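Side-chain contacts in membrane protein (Acinetobacter baumannii AB307-0294, PDB 5DL5), which probably forms an outer-membrane beta-barrel channel of the OprD porin family that lets small molecules, antibiotics among them, across the outer membrane: residues A[128-133]-A[165-170]; A[216-221]-A[302-307]; A[254-259]-A[327-332]; A[361-366]-A[370-375]. All coordinates share one frame; numbering follows the deposited sequence.

Contact 1 of 4, residues A[128-133]-A[165-170]; sequences QVLDLP and GKFTKD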
loop_
_atom_site.group_PDB
_atom_site.type_symbol
_atom_site.label_atom_id
_atom_site.label_comp_id
_atom_site.label_asym_id
_atom_site.label_seq_id
_atom_site.Cartn_x
_atom_site.Cartn_y
_atom_site.Cartn_z
ATOM N N GLN A 128 6.858 -13.794 0.879
ATOM C CA GLN A 128 7.026 -12.731 1.821
ATOM C C GLN A 128 6.195 -11.517 1.544
ATOM O O GLN A 128 5.717 -11.311 0.429
ATOM C CB GLN A 128 8.541 -12.346 1.965
ATOM C CG GLN A 128 9.202 -12.062 0.618
ATOM C CD GLN A 128 10.719 -12.092 0.658
ATOM O OE1 GLN A 128 11.341 -11.214 1.196
ATOM N NE2 GLN A 128 11.304 -13.082 0.062
ATOM N N VAL A 129 5.943 -10.732 2.587
ATOM C CA VAL A 129 5.213 -9.436 2.431
ATOM C C VAL A 129 6.249 -8.297 2.281
ATOM O O VAL A 129 7.212 -8.238 3.044
ATOM C CB VAL A 129 4.405 -9.165 3.664
ATOM C CG1 VAL A 129 3.658 -7.817 3.614
ATOM C CG2 VAL A 129 3.352 -10.275 3.900
ATOM N N LEU A 130 6.108 -7.451 1.275
ATOM C CA LEU A 130 7.113 -6.401 1.012
ATOM C C LEU A 130 6.543 -5.044 1.309
ATOM O O LEU A 130 5.325 -4.757 1.115
ATOM C CB LEU A 130 7.518 -6.378 -0.482
ATOM C CG LEU A 130 8.178 -7.671 -1.007
ATOM C CD1 LEU A 130 8.576 -7.349 -2.440
ATOM C CD2 LEU A 130 9.477 -7.979 -0.230
ATOM N N ASP A 131 7.428 -4.155 1.749
ATOM C CA ASP A 131 7.016 -2.742 1.920
ATOM C C ASP A 131 7.994 -1.718 1.315
ATOM O O ASP A 131 8.132 -0.630 1.805
ATOM C CB ASP A 131 6.685 -2.452 3.369
ATOM C CG ASP A 131 7.913 -2.574 4.322
ATOM O OD1 ASP A 131 9.025 -2.974 3.988
ATOM O OD2 ASP A 131 7.726 -2.220 5.461
ATOM N N LEU A 132 8.603 -2.060 0.204
ATOM C CA LEU A 132 9.482 -1.136 -0.541
ATOM C C LEU A 132 8.526 -0.129 -1.164
ATOM O O LEU A 132 7.503 -0.543 -1.653
ATOM C CB LEU A 132 10.226 -1.918 -1.585
ATOM C CG LEU A 132 11.018 -3.079 -0.953
ATOM C CD1 LEU A 132 11.758 -3.812 -2.002
ATOM C CD2 LEU A 132 12.037 -2.565 0.057
ATOM N N PRO A 133 8.843 1.155 -1.160
ATOM C CA PRO A 133 7.944 2.085 -1.775
ATOM C C PRO A 133 7.592 1.795 -3.276
ATOM O O PRO A 133 6.517 2.247 -3.797
ATOM C CB PRO A 133 8.682 3.416 -1.658
ATOM C CG PRO A 133 9.572 3.318 -0.456
ATOM C CD PRO A 133 9.990 1.859 -0.501
ATOM N N GLY A 165 16.721 -7.128 -4.407
ATOM C CA GLY A 165 15.850 -8.297 -4.495
ATOM C C GLY A 165 15.500 -8.616 -5.885
ATOM O O GLY A 165 15.683 -7.892 -6.823
ATOM N N LYS A 166 15.003 -9.794 -6.035
ATOM C CA LYS A 166 14.460 -10.271 -7.270
ATOM C C LYS A 166 13.200 -11.101 -6.992
ATOM O O LYS A 166 13.272 -12.064 -6.262
ATOM C CB LYS A 166 15.430 -11.169 -7.973
ATOM C CG LYS A 166 14.752 -11.662 -9.256
ATOM C CD LYS A 166 15.679 -12.289 -10.276
ATOM C CE LYS A 166 16.120 -13.605 -9.813
ATOM N NZ LYS A 166 16.900 -14.149 -10.948
ATOM N N PHE A 167 12.086 -10.766 -7.610
ATOM C CA PHE A 167 10.769 -11.462 -7.393
ATOM C C PHE A 167 10.223 -11.977 -8.643
ATOM O O PHE A 167 10.293 -11.287 -9.689
ATOM C CB PHE A 167 9.843 -10.447 -6.704
ATOM C CG PHE A 167 10.364 -10.090 -5.347
ATOM C CD1 PHE A 167 10.177 -10.995 -4.270
ATOM C CD2 PHE A 167 11.195 -8.984 -5.177
ATOM C CE1 PHE A 167 10.738 -10.767 -3.039
ATOM C CE2 PHE A 167 11.770 -8.751 -3.912
ATOM C CZ PHE A 167 11.544 -9.652 -2.864
ATOM N N THR A 168 9.685 -13.203 -8.598
ATOM C CA THR A 168 9.088 -13.794 -9.774
ATOM C C THR A 168 7.612 -14.188 -9.600
ATOM O O THR A 168 7.028 -14.705 -10.535
ATOM C CB THR A 168 9.818 -15.151 -10.222
ATOM O OG1 THR A 168 9.873 -15.942 -9.056
ATOM C CG2 THR A 168 11.250 -14.819 -10.753
ATOM N N LYS A 169 7.029 -13.981 -8.437
ATOM C CA LYS A 169 5.591 -14.230 -8.317
ATOM C C LYS A 169 4.998 -13.116 -7.497
ATOM O O LYS A 169 5.659 -12.615 -6.572
ATOM C CB LYS A 169 5.261 -15.565 -7.604
ATOM C CG LYS A 169 5.783 -16.841 -8.436
ATOM C CD LYS A 169 5.206 -18.092 -7.704
ATOM C CE LYS A 169 5.578 -19.364 -8.445
ATOM N NZ LYS A 169 4.758 -20.375 -7.658
ATOM N N ASP A 170 3.751 -12.809 -7.805
ATOM C CA ASP A 170 2.990 -11.797 -7.038
ATOM C C ASP A 170 1.608 -12.343 -6.836
ATOM O O ASP A 170 0.982 -12.707 -7.775
ATOM C CB ASP A 170 2.996 -10.506 -7.844
ATOM C CG ASP A 170 2.053 -9.408 -7.244
ATOM O OD1 ASP A 170 1.721 -9.465 -6.071
ATOM O OD2 ASP A 170 1.630 -8.541 -8.002
#
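Leu130 and Gln128 close on the ring of Phe167 inside the OprD-family porin barrel, where segment 128-133, which runs inward after strand 121-125, meets the barrel strand 160-171. The tight part is apolar. Leu130 and Phe167 approach from opposite directions, and CD1 of Leu130 sits over one ring face in a CH-pi contact, 3.9 Å from the centroid of the Phe167 ring and 15° off its normal. The second methyl reaches the rim, with Leu130 CD2 3.7 Å from Phe167 CZ. Phe167 points its CB at segment 128-133, and a chi1 of -64°, with CG beside the backbone N, sets the ring against Leu130; Val192 of strand 190-200 packs against it as well. The polar side is looser: the Gln128 amide stands at the ring edge with its plane 89° from the ring, and its NE2 spends its stronger hydrogen bond on Gly126 O. Lys166 and Thr168, alternating with Phe167, are on the exposed side of the strand. At the ring edge the Gln128 contact is no closer than van der Waals range, with NE2 3.9 Å from CE1 of Phe167.

Contact 2 of 4, residues A[216-221]-A[302-307]; sequences LERHYA and VGYDYG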
loop_
_atom_site.group_PDB
_atom_site.type_symbol
_atom_site.label_atom_id
_atom_site.label_comp_id
_atom_site.label_asym_id
_atom_site.label_seq_id
_atom_site.Cartn_x
_atom_site.Cartn_y
_atom_site.Cartn_z
ATOM N N LEU A 216 7.750 -2.174 -16.571
ATOM C CA LEU A 216 8.033 -0.859 -16.237
ATOM C C LEU A 216 9.323 -0.747 -15.447
ATOM O O LEU A 216 9.770 -1.741 -14.854
ATOM C CB LEU A 216 6.917 -0.258 -15.379
ATOM C CG LEU A 216 6.484 -0.962 -14.073
ATOM C CD1 LEU A 216 7.109 -0.367 -12.831
ATOM C CD2 LEU A 216 5.008 -0.709 -13.876
ATOM N N GLU A 217 9.820 0.471 -15.415
ATOM C CA GLU A 217 10.927 0.918 -14.603
ATOM C C GLU A 217 10.396 2.007 -13.726
ATOM O O GLU A 217 9.588 2.854 -14.178
ATOM C CB GLU A 217 12.134 1.392 -15.478
ATOM C CG GLU A 217 12.568 0.314 -16.437
ATOM C CD GLU A 217 13.630 0.754 -17.473
ATOM O OE1 GLU A 217 13.735 1.977 -17.889
ATOM O OE2 GLU A 217 14.331 -0.198 -17.919
ATOM N N ARG A 218 10.783 1.967 -12.466
ATOM C CA ARG A 218 10.259 2.908 -11.514
ATOM C C ARG A 218 11.277 3.287 -10.472
ATOM O O ARG A 218 12.012 2.414 -9.991
ATOM C CB ARG A 218 8.995 2.352 -10.859
ATOM C CG ARG A 218 8.377 3.277 -9.835
ATOM C CD ARG A 218 6.861 3.023 -9.690
ATOM N NE ARG A 218 6.595 1.841 -9.040
ATOM C CZ ARG A 218 5.482 1.054 -9.199
ATOM N NH1 ARG A 218 4.543 1.260 -10.114
ATOM N NH2 ARG A 218 5.467 -0.051 -8.518
ATOM N N HIS A 219 11.385 4.588 -10.211
ATOM C CA HIS A 219 12.204 5.078 -9.135
ATOM C C HIS A 219 11.399 5.887 -8.159
ATOM O O HIS A 219 10.444 6.557 -8.573
ATOM C CB HIS A 219 13.381 5.871 -9.734
ATOM C CG HIS A 219 14.265 5.045 -10.641
ATOM N ND1 HIS A 219 14.047 4.926 -11.996
ATOM C CD2 HIS A 219 15.319 4.237 -10.362
ATOM C CE1 HIS A 219 14.951 4.122 -12.522
ATOM N NE2 HIS A 219 15.722 3.682 -11.549
ATOM N N TYR A 220 11.801 5.884 -6.894
ATOM C CA TYR A 220 11.098 6.610 -5.815
ATOM C C TYR A 220 12.207 7.301 -5.029
ATOM O O TYR A 220 13.271 6.729 -4.786
ATOM C CB TYR A 220 10.357 5.662 -4.879
ATOM C CG TYR A 220 9.796 6.265 -3.580
ATOM C CD1 TYR A 220 8.561 6.904 -3.558
ATOM C CD2 TYR A 220 10.503 6.173 -2.420
ATOM C CE1 TYR A 220 8.060 7.429 -2.421
ATOM C CE2 TYR A 220 10.020 6.768 -1.263
ATOM C CZ TYR A 220 8.774 7.298 -1.276
ATOM O OH TYR A 220 8.246 7.846 -0.173
ATOM N N ALA A 221 11.931 8.518 -4.582
ATOM C CA ALA A 221 12.799 9.237 -3.641
ATOM C C ALA A 221 11.908 9.881 -2.560
ATOM O O ALA A 221 10.795 10.316 -2.843
ATOM C CB ALA A 221 13.541 10.372 -4.408
ATOM N N VAL A 302 1.074 9.863 -19.126
ATOM C CA VAL A 302 0.226 8.917 -18.488
ATOM C C VAL A 302 0.142 9.360 -17.099
ATOM O O VAL A 302 1.087 9.979 -16.575
ATOM C CB VAL A 302 0.769 7.414 -18.682
ATOM C CG1 VAL A 302 2.108 7.186 -17.983
ATOM C CG2 VAL A 302 -0.198 6.360 -18.206
ATOM N N GLY A 303 -0.954 8.982 -16.427
ATOM C CA GLY A 303 -1.009 9.036 -14.975
ATOM C C GLY A 303 -0.169 7.988 -14.249
ATOM O O GLY A 303 0.554 7.233 -14.869
ATOM N N TYR A 304 -0.211 8.027 -12.931
ATOM C CA TYR A 304 0.494 7.095 -12.046
ATOM C C TYR A 304 -0.343 5.787 -11.966
ATOM O O TYR A 304 -1.038 5.530 -10.973
ATOM C CB TYR A 304 0.895 7.720 -10.730
ATOM C CG TYR A 304 1.748 6.814 -9.891
ATOM C CD1 TYR A 304 2.946 6.323 -10.396
ATOM C CD2 TYR A 304 1.353 6.326 -8.629
ATOM C CE1 TYR A 304 3.702 5.426 -9.693
ATOM C CE2 TYR A 304 2.178 5.488 -7.868
ATOM C CZ TYR A 304 3.312 4.963 -8.426
ATOM O OH TYR A 304 4.149 4.018 -7.836
ATOM N N ASP A 305 -0.298 4.993 -13.054
ATOM C CA ASP A 305 -1.252 3.832 -13.278
ATOM C C ASP A 305 -0.591 2.599 -12.556
ATOM O O ASP A 305 -0.160 1.665 -13.211
ATOM C CB ASP A 305 -1.456 3.584 -14.764
ATOM C CG ASP A 305 -2.373 4.576 -15.467
ATOM O OD1 ASP A 305 -2.572 5.714 -15.001
ATOM O OD2 ASP A 305 -2.707 4.313 -16.639
ATOM N N TYR A 306 -0.353 2.736 -11.242
ATOM C CA TYR A 306 0.280 1.719 -10.421
ATOM C C TYR A 306 -0.671 0.509 -10.224
ATOM O O TYR A 306 -1.920 0.576 -10.318
ATOM C CB TYR A 306 0.831 2.286 -9.106
ATOM C CG TYR A 306 -0.233 2.448 -8.005
ATOM C CD1 TYR A 306 -1.110 3.524 -7.998
ATOM C CD2 TYR A 306 -0.420 1.482 -7.039
ATOM C CE1 TYR A 306 -2.108 3.665 -7.031
ATOM C CE2 TYR A 306 -1.400 1.608 -6.123
ATOM C CZ TYR A 306 -2.258 2.679 -6.134
ATOM O OH TYR A 306 -3.295 2.792 -5.245
ATOM N N GLY A 307 -0.086 -0.626 -9.933
ATOM C CA GLY A 307 -0.934 -1.775 -9.591
ATOM C C GLY A 307 -1.473 -2.526 -10.760
ATOM O O GLY A 307 -2.176 -3.468 -10.543
#
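Arg218 and Tyr304 carry most of this contact, and Tyr306 adds a smaller share. Arg218 leaves barrel strand 216-229 with CG anti to its backbone N (chi1 180°), then bends at chi3 (72°), which turns the guanidinium across the end of the Tyr304 side chain. The phenol oxygen lies over one guanidinium face near its rim, and Leu216 CD1 lies over the opposite face. Tyr304 OH is 3.4 Å from Arg218 CD, which itself sits in the plane of the phenol ring at its edge. Between Arg218 NE and Tyr304 OH the separation is 3.5 Å at a poor angle, so the two touch without hydrogen bonding. Their polar ends are held elsewhere: Tyr304 OH bonds to Ser315 O, Arg218 NH2 to Val134 O, and NH1 forms a salt bridge with Asp311, so both terminal nitrogens are held. Tyr306 touches through its CB, 4.0 Å from Arg218 NH1. Two successive inverse gamma turns, centred on Tyr304 and Asp305 and closed by weak bonds, bring Tyr306 CB back over one face of the Tyr304 ring; the Tyr306 hydroxyl bonds to Asp325. A basic side chain from the barrel wall, held by the carboxylate of Asp311 and the carbonyl of Val134, is consistent with the narrowed, arginine-lined pore of OprD-family porins.

Contact 3 of 4, residues A[254-259]-A[327-332]; sequences SATGTV and IGNHEK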
loop_
_atom_site.group_PDB
_atom_site.type_symbol
_atom_site.label_atom_id
_atom_site.label_comp_id
_atom_site.label_asym_id
_atom_site.label_seq_id
_atom_site.Cartn_x
_atom_site.Cartn_y
_atom_site.Cartn_z
ATOM N N SER A 254 -4.713 5.444 -18.397
ATOM C CA SER A 254 -4.895 6.954 -18.557
ATOM C C SER A 254 -3.957 7.549 -19.620
ATOM O O SER A 254 -3.764 8.722 -19.656
ATOM C CB SER A 254 -4.697 7.561 -17.126
ATOM O OG SER A 254 -3.342 7.387 -16.710
ATOM N N ALA A 255 -3.341 6.760 -20.521
ATOM C CA ALA A 255 -2.291 7.288 -21.400
ATOM C C ALA A 255 -2.865 8.287 -22.342
ATOM O O ALA A 255 -4.035 8.158 -22.683
ATOM C CB ALA A 255 -1.645 6.218 -22.251
ATOM N N THR A 256 -2.058 9.289 -22.729
ATOM C CA THR A 256 -2.483 10.231 -23.841
ATOM C C THR A 256 -1.440 10.178 -24.895
ATOM O O THR A 256 -0.442 9.428 -24.765
ATOM C CB THR A 256 -2.658 11.682 -23.317
ATOM O OG1 THR A 256 -1.546 12.063 -22.472
ATOM C CG2 THR A 256 -3.900 11.721 -22.498
ATOM N N GLY A 257 -1.652 10.959 -25.948
ATOM C CA GLY A 257 -0.802 10.908 -27.098
ATOM C C GLY A 257 -0.995 9.653 -27.909
ATOM O O GLY A 257 -2.094 9.110 -27.916
ATOM N N THR A 258 0.055 9.270 -28.667
ATOM C CA THR A 258 -0.036 8.135 -29.605
ATOM C C THR A 258 -0.259 6.828 -28.767
ATOM O O THR A 258 0.633 6.485 -27.942
ATOM C CB THR A 258 1.260 7.980 -30.451
ATOM O OG1 THR A 258 1.539 9.184 -31.218
ATOM C CG2 THR A 258 1.190 6.701 -31.418
ATOM N N VAL A 259 -1.438 6.192 -28.915
ATOM C CA VAL A 259 -1.727 4.871 -28.408
ATOM C C VAL A 259 -2.147 3.961 -29.573
ATOM O O VAL A 259 -2.519 4.420 -30.626
ATOM C CB VAL A 259 -2.914 4.823 -27.404
ATOM C CG1 VAL A 259 -2.637 5.599 -26.149
ATOM C CG2 VAL A 259 -4.190 5.357 -28.019
ATOM N N ILE A 327 -4.213 10.477 -9.146
ATOM C CA ILE A 327 -3.140 9.888 -10.008
ATOM C C ILE A 327 -3.497 9.978 -11.446
ATOM O O ILE A 327 -2.833 9.401 -12.258
ATOM C CB ILE A 327 -2.908 8.361 -9.700
ATOM C CG1 ILE A 327 -4.249 7.580 -9.798
ATOM C CG2 ILE A 327 -2.062 8.213 -8.462
ATOM C CD1 ILE A 327 -4.106 6.052 -9.663
ATOM N N GLY A 328 -4.462 10.766 -11.819
ATOM C CA GLY A 328 -4.795 10.996 -13.203
ATOM C C GLY A 328 -3.689 11.742 -13.976
ATOM O O GLY A 328 -2.795 12.412 -13.420
ATOM N N ASN A 329 -3.795 11.562 -15.258
ATOM C CA ASN A 329 -2.889 12.103 -16.237
ATOM C C ASN A 329 -2.899 13.675 -16.115
ATOM O O ASN A 329 -3.944 14.250 -16.220
ATOM C CB ASN A 329 -3.257 11.599 -17.592
ATOM C CG ASN A 329 -2.310 12.072 -18.716
ATOM O OD1 ASN A 329 -1.831 13.210 -18.748
ATOM N ND2 ASN A 329 -2.222 11.268 -19.727
ATOM N N HIS A 330 -1.722 14.269 -15.793
ATOM C CA HIS A 330 -1.555 15.766 -15.544
ATOM C C HIS A 330 -2.266 16.246 -14.322
ATOM O O HIS A 330 -2.378 17.422 -14.150
ATOM C CB HIS A 330 -2.008 16.582 -16.784
ATOM C CG HIS A 330 -0.939 16.723 -17.812
ATOM N ND1 HIS A 330 -0.338 15.629 -18.446
ATOM C CD2 HIS A 330 -0.283 17.832 -18.265
ATOM C CE1 HIS A 330 0.606 16.060 -19.279
ATOM N NE2 HIS A 330 0.667 17.387 -19.178
ATOM N N GLU A 331 -2.804 15.333 -13.451
ATOM C CA GLU A 331 -3.638 15.784 -12.366
ATOM C C GLU A 331 -2.823 16.527 -11.311
ATOM O O GLU A 331 -1.783 16.049 -10.822
ATOM C CB GLU A 331 -4.361 14.595 -11.695
ATOM C CG GLU A 331 -5.342 15.038 -10.634
ATOM C CD GLU A 331 -6.173 13.954 -10.023
ATOM O OE1 GLU A 331 -5.955 12.789 -10.360
ATOM O OE2 GLU A 331 -7.020 14.314 -9.163
ATOM N N LYS A 332 -3.324 17.677 -10.931
ATOM C CA LYS A 332 -2.851 18.348 -9.732
ATOM C C LYS A 332 -3.806 18.142 -8.558
ATOM O O LYS A 332 -4.976 18.088 -8.801
ATOM C CB LYS A 332 -2.730 19.867 -10.007
ATOM C CG LYS A 332 -1.789 20.230 -11.141
ATOM C CD LYS A 332 -1.878 21.750 -11.317
ATOM C CE LYS A 332 -0.651 22.423 -11.857
ATOM N NZ LYS A 332 -0.744 22.282 -13.307
#
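Asn329 ND2 is the hub of the contact, giving both its hydrogens across to segment 254-259. One bond goes to Ser254 O (3.0 Å from Asn329 ND2, 168° at the hydrogen) and lies in the amide plane; the other goes to Thr256 OG1, 2.9 Å from the same ND2, tilted 20° out of that plane. CG of Asn329 is anti to its backbone N (chi1 -178°), which carries the amide out from the turn toward the two acceptors. The methyl of Thr256 closes over the donor as well, with CG2 3.3 Å from Asn329 ND2. In the next shell, His330 ND1 donates to Asn329 OD1 over 2.9 Å and so fixes which end of the amide faces segment 254-259. Asn329 occupies the second position of a type II beta turn, closed by Glu331 N to Gly328 O. Glu331 OE1 then receives Gly328 N at 2.9 Å, a second clasp on the turn, from side chain to backbone. Across the contact, Ser254 OG is held by Asp305 and Gly303. The turn leads directly into barrel strand 332-341 and backbone-bonds to Lys364 of strand 351-365, while segment 254-259 belongs to the long loop between strand 233-246 and helix 263-266.

Contact 4 of 4, residues A[361-366]-A[370-375]; sequences WDIKVR and DDAQER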
loop_
_atom_site.group_PDB
_atom_site.type_symbol
_atom_site.label_atom_id
_atom_site.label_comp_id
_atom_site.label_asym_id
_atom_site.label_seq_id
_atom_site.Cartn_x
_atom_site.Cartn_y
_atom_site.Cartn_z
ATOM N N TRP A 361 -7.589 18.400 -10.030
ATOM C CA TRP A 361 -8.031 19.044 -11.247
ATOM C C TRP A 361 -7.037 18.900 -12.362
ATOM O O TRP A 361 -5.955 18.371 -12.120
ATOM C CB TRP A 361 -8.307 20.556 -10.947
ATOM C CG TRP A 361 -7.134 21.405 -10.680
ATOM C CD1 TRP A 361 -6.442 22.165 -11.625
ATOM C CD2 TRP A 361 -6.428 21.578 -9.428
ATOM N NE1 TRP A 361 -5.368 22.779 -11.017
ATOM C CE2 TRP A 361 -5.348 22.424 -9.675
ATOM C CE3 TRP A 361 -6.578 21.050 -8.124
ATOM C CZ2 TRP A 361 -4.496 22.853 -8.649
ATOM C CZ3 TRP A 361 -5.642 21.482 -7.096
ATOM C CH2 TRP A 361 -4.638 22.322 -7.394
ATOM N N ASP A 362 -7.315 19.465 -13.534
ATOM C CA ASP A 362 -6.349 19.340 -14.662
ATOM C C ASP A 362 -6.177 17.854 -15.138
ATOM O O ASP A 362 -5.152 17.478 -15.704
ATOM C CB ASP A 362 -4.952 19.892 -14.330
ATOM C CG ASP A 362 -4.779 21.435 -14.684
ATOM O OD1 ASP A 362 -5.714 22.088 -15.185
ATOM O OD2 ASP A 362 -3.658 21.876 -14.415
ATOM N N ILE A 363 -7.160 17.033 -14.905
ATOM C CA ILE A 363 -7.048 15.625 -15.285
ATOM C C ILE A 363 -7.408 15.529 -16.759
ATOM O O ILE A 363 -8.489 16.046 -17.222
ATOM C CB ILE A 363 -8.032 14.749 -14.544
ATOM C CG1 ILE A 363 -7.821 14.818 -13.067
ATOM C CG2 ILE A 363 -7.920 13.300 -15.109
ATOM C CD1 ILE A 363 -9.057 14.356 -12.300
ATOM N N LYS A 364 -6.456 14.941 -17.507
ATOM C CA LYS A 364 -6.634 14.654 -18.925
ATOM C C LYS A 364 -7.278 13.307 -19.140
ATOM O O LYS A 364 -6.755 12.340 -18.690
ATOM C CB LYS A 364 -5.316 14.593 -19.707
ATOM C CG LYS A 364 -4.628 15.908 -19.951
ATOM C CD LYS A 364 -3.594 15.751 -21.056
ATOM C CE LYS A 364 -2.631 16.943 -21.016
ATOM N NZ LYS A 364 -1.618 16.903 -22.150
ATOM N N VAL A 365 -8.360 13.264 -19.881
ATOM C CA VAL A 365 -9.030 12.009 -20.197
ATOM C C VAL A 365 -9.041 12.016 -21.703
ATOM O O VAL A 365 -9.509 12.990 -22.378
ATOM C CB VAL A 365 -10.485 12.009 -19.729
ATOM C CG1 VAL A 365 -11.144 10.708 -20.141
ATOM C CG2 VAL A 365 -10.604 12.228 -18.204
ATOM N N ARG A 366 -8.424 10.959 -22.242
ATOM C CA ARG A 366 -7.936 10.914 -23.575
ATOM C C ARG A 366 -9.081 11.103 -24.525
ATOM O O ARG A 366 -10.063 10.411 -24.376
ATOM C CB ARG A 366 -7.308 9.468 -23.806
ATOM C CG ARG A 366 -6.819 9.315 -25.276
ATOM C CD ARG A 366 -6.042 8.000 -25.424
ATOM N NE ARG A 366 -7.023 6.915 -25.378
ATOM C CZ ARG A 366 -7.692 6.475 -26.453
ATOM N NH1 ARG A 366 -7.423 6.933 -27.667
ATOM N NH2 ARG A 366 -8.591 5.504 -26.317
ATOM N N ASP A 370 -9.237 18.042 -21.140
ATOM C CA ASP A 370 -7.990 18.328 -20.469
ATOM C C ASP A 370 -8.331 18.829 -19.048
ATOM O O ASP A 370 -7.417 19.110 -18.242
ATOM C CB ASP A 370 -7.185 19.400 -21.280
ATOM C CG ASP A 370 -6.510 18.827 -22.519
ATOM O OD1 ASP A 370 -6.113 17.676 -22.491
ATOM O OD2 ASP A 370 -6.383 19.530 -23.550
ATOM N N ASP A 371 -9.612 18.942 -18.692
ATOM C CA ASP A 371 -9.946 19.680 -17.483
ATOM C C ASP A 371 -10.789 18.991 -16.419
ATOM O O ASP A 371 -11.404 19.671 -15.587
ATOM C CB ASP A 371 -10.686 20.966 -17.893
ATOM C CG ASP A 371 -9.932 21.760 -18.952
ATOM O OD1 ASP A 371 -8.811 22.198 -18.650
ATOM O OD2 ASP A 371 -10.421 21.943 -20.099
ATOM N N ALA A 372 -10.789 17.674 -16.389
ATOM C CA ALA A 372 -11.649 16.939 -15.413
ATOM C C ALA A 372 -11.091 17.147 -13.988
ATOM O O ALA A 372 -9.933 17.624 -13.756
ATOM C CB ALA A 372 -11.750 15.406 -15.761
ATOM N N GLN A 373 -11.975 16.876 -13.031
ATOM C CA GLN A 373 -11.746 17.164 -11.615
ATOM C C GLN A 373 -12.376 16.101 -10.759
ATOM O O GLN A 373 -13.306 15.461 -11.169
ATOM C CB GLN A 373 -12.482 18.511 -11.234
ATOM C CG GLN A 373 -11.988 19.651 -12.051
ATOM C CD GLN A 373 -12.929 20.792 -12.085
ATOM O OE1 GLN A 373 -12.616 21.840 -11.596
ATOM N NE2 GLN A 373 -14.108 20.589 -12.683
ATOM N N GLU A 374 -11.919 16.041 -9.523
ATOM C CA GLU A 374 -12.490 15.162 -8.546
ATOM C C GLU A 374 -12.271 15.756 -7.154
ATOM O O GLU A 374 -11.359 16.582 -6.955
ATOM C CB GLU A 374 -11.797 13.798 -8.598
ATOM C CG GLU A 374 -10.316 13.816 -8.289
ATOM C CD GLU A 374 -9.635 12.400 -8.418
ATOM O OE1 GLU A 374 -8.424 12.295 -8.706
ATOM O OE2 GLU A 374 -10.312 11.338 -8.197
ATOM N N ARG A 375 -13.144 15.376 -6.232
ATOM C CA ARG A 375 -12.900 15.665 -4.863
ATOM C C ARG A 375 -13.402 14.592 -3.914
ATOM O O ARG A 375 -14.404 13.938 -4.184
ATOM C CB ARG A 375 -13.647 16.980 -4.492
ATOM C CG ARG A 375 -15.109 16.843 -4.387
ATOM C CD ARG A 375 -15.723 18.211 -4.079
ATOM N NE ARG A 375 -17.122 18.007 -3.915
ATOM C CZ ARG A 375 -18.038 18.161 -4.858
ATOM N NH1 ARG A 375 -17.701 18.609 -6.079
ATOM N NH2 ARG A 375 -19.304 17.853 -4.563
HETATM O O HOH W 1 -9.549 21.106 -14.403
HETATM O O HOH W 2 -8.170 22.503 -16.222
#
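Strands 361-365 and 371-375, consecutive antiparallel strands of a hairpin, run 118° apart here and meet in one hydrogen-bonded pair, Ile363 with Ala372, beside a G1 beta bulge formed by Asp362 and Ile363 facing Ala372. Ile363 N donates to Ala372 O over 3.1 Å, and Ala372 N returns a bond to Ile363 O of 2.9 Å. Asp362 has the positive phi (64°) that marks the first residue of a G1 bulge. On the face shared by Ile363 and Ala372 the packing is apolar: Ile363 CB lies 4.0 Å from Ala372 CB, and CG2 of Val365 reaches the same methyl. Ile363 CD1 extends along the Ala372 carbonyl toward Glu374 OE1; the other oxygen, OE2, is bound by Tyr402 and Ser324. At the other margin, CB of Trp361 rests 3.9 Å from CG of Gln373. Lys364 and Asp370 lie side by side, the carboxylate against the lysine's methylenes, with Asp370 OD1 3.4 Å from Lys364 CG. Two waters bridge Asp362 and Asp371. One accepts from Asp362 N and donates to Asp371 O; the other donates to both Asp362 OD1 and Asp371 OD1. Lys364 NZ and Asp370 OD1 remain 4.6 Å apart, beyond a salt bridge, so their attraction is probably modest, whereas the water shared by the Asp362 and Asp371 carboxylates would ease their repulsion, and the salt bridge from Lys332 to Asp362 OD2 probably offsets part of its charge.

How the contacts relate
All four contacts belong to one OprD-type barrel. Contact 1 closes first along the chain; contacts 2 and 3 interleave, and contact 4 follows as a local hairpin. Contacts 1 and 2 have centres about 16 Å apart and touch where Pro133 packs on Tyr220, so the inward segment 128-133 leans on strand 216-229. Contacts 2 and 3, about 12 Å apart between centres, share the loop between strands 289-300 and 332-341, and Val302 packs on Asn329. Contact 4, about 9 Å from contact 3 between centres, joins it through strand pairing of Lys332 with Trp361. The result is a chain of touching contacts linking inward loops to the barrel wall, while contacts 1 and 4 stand about 33 Å apart, centre to centre.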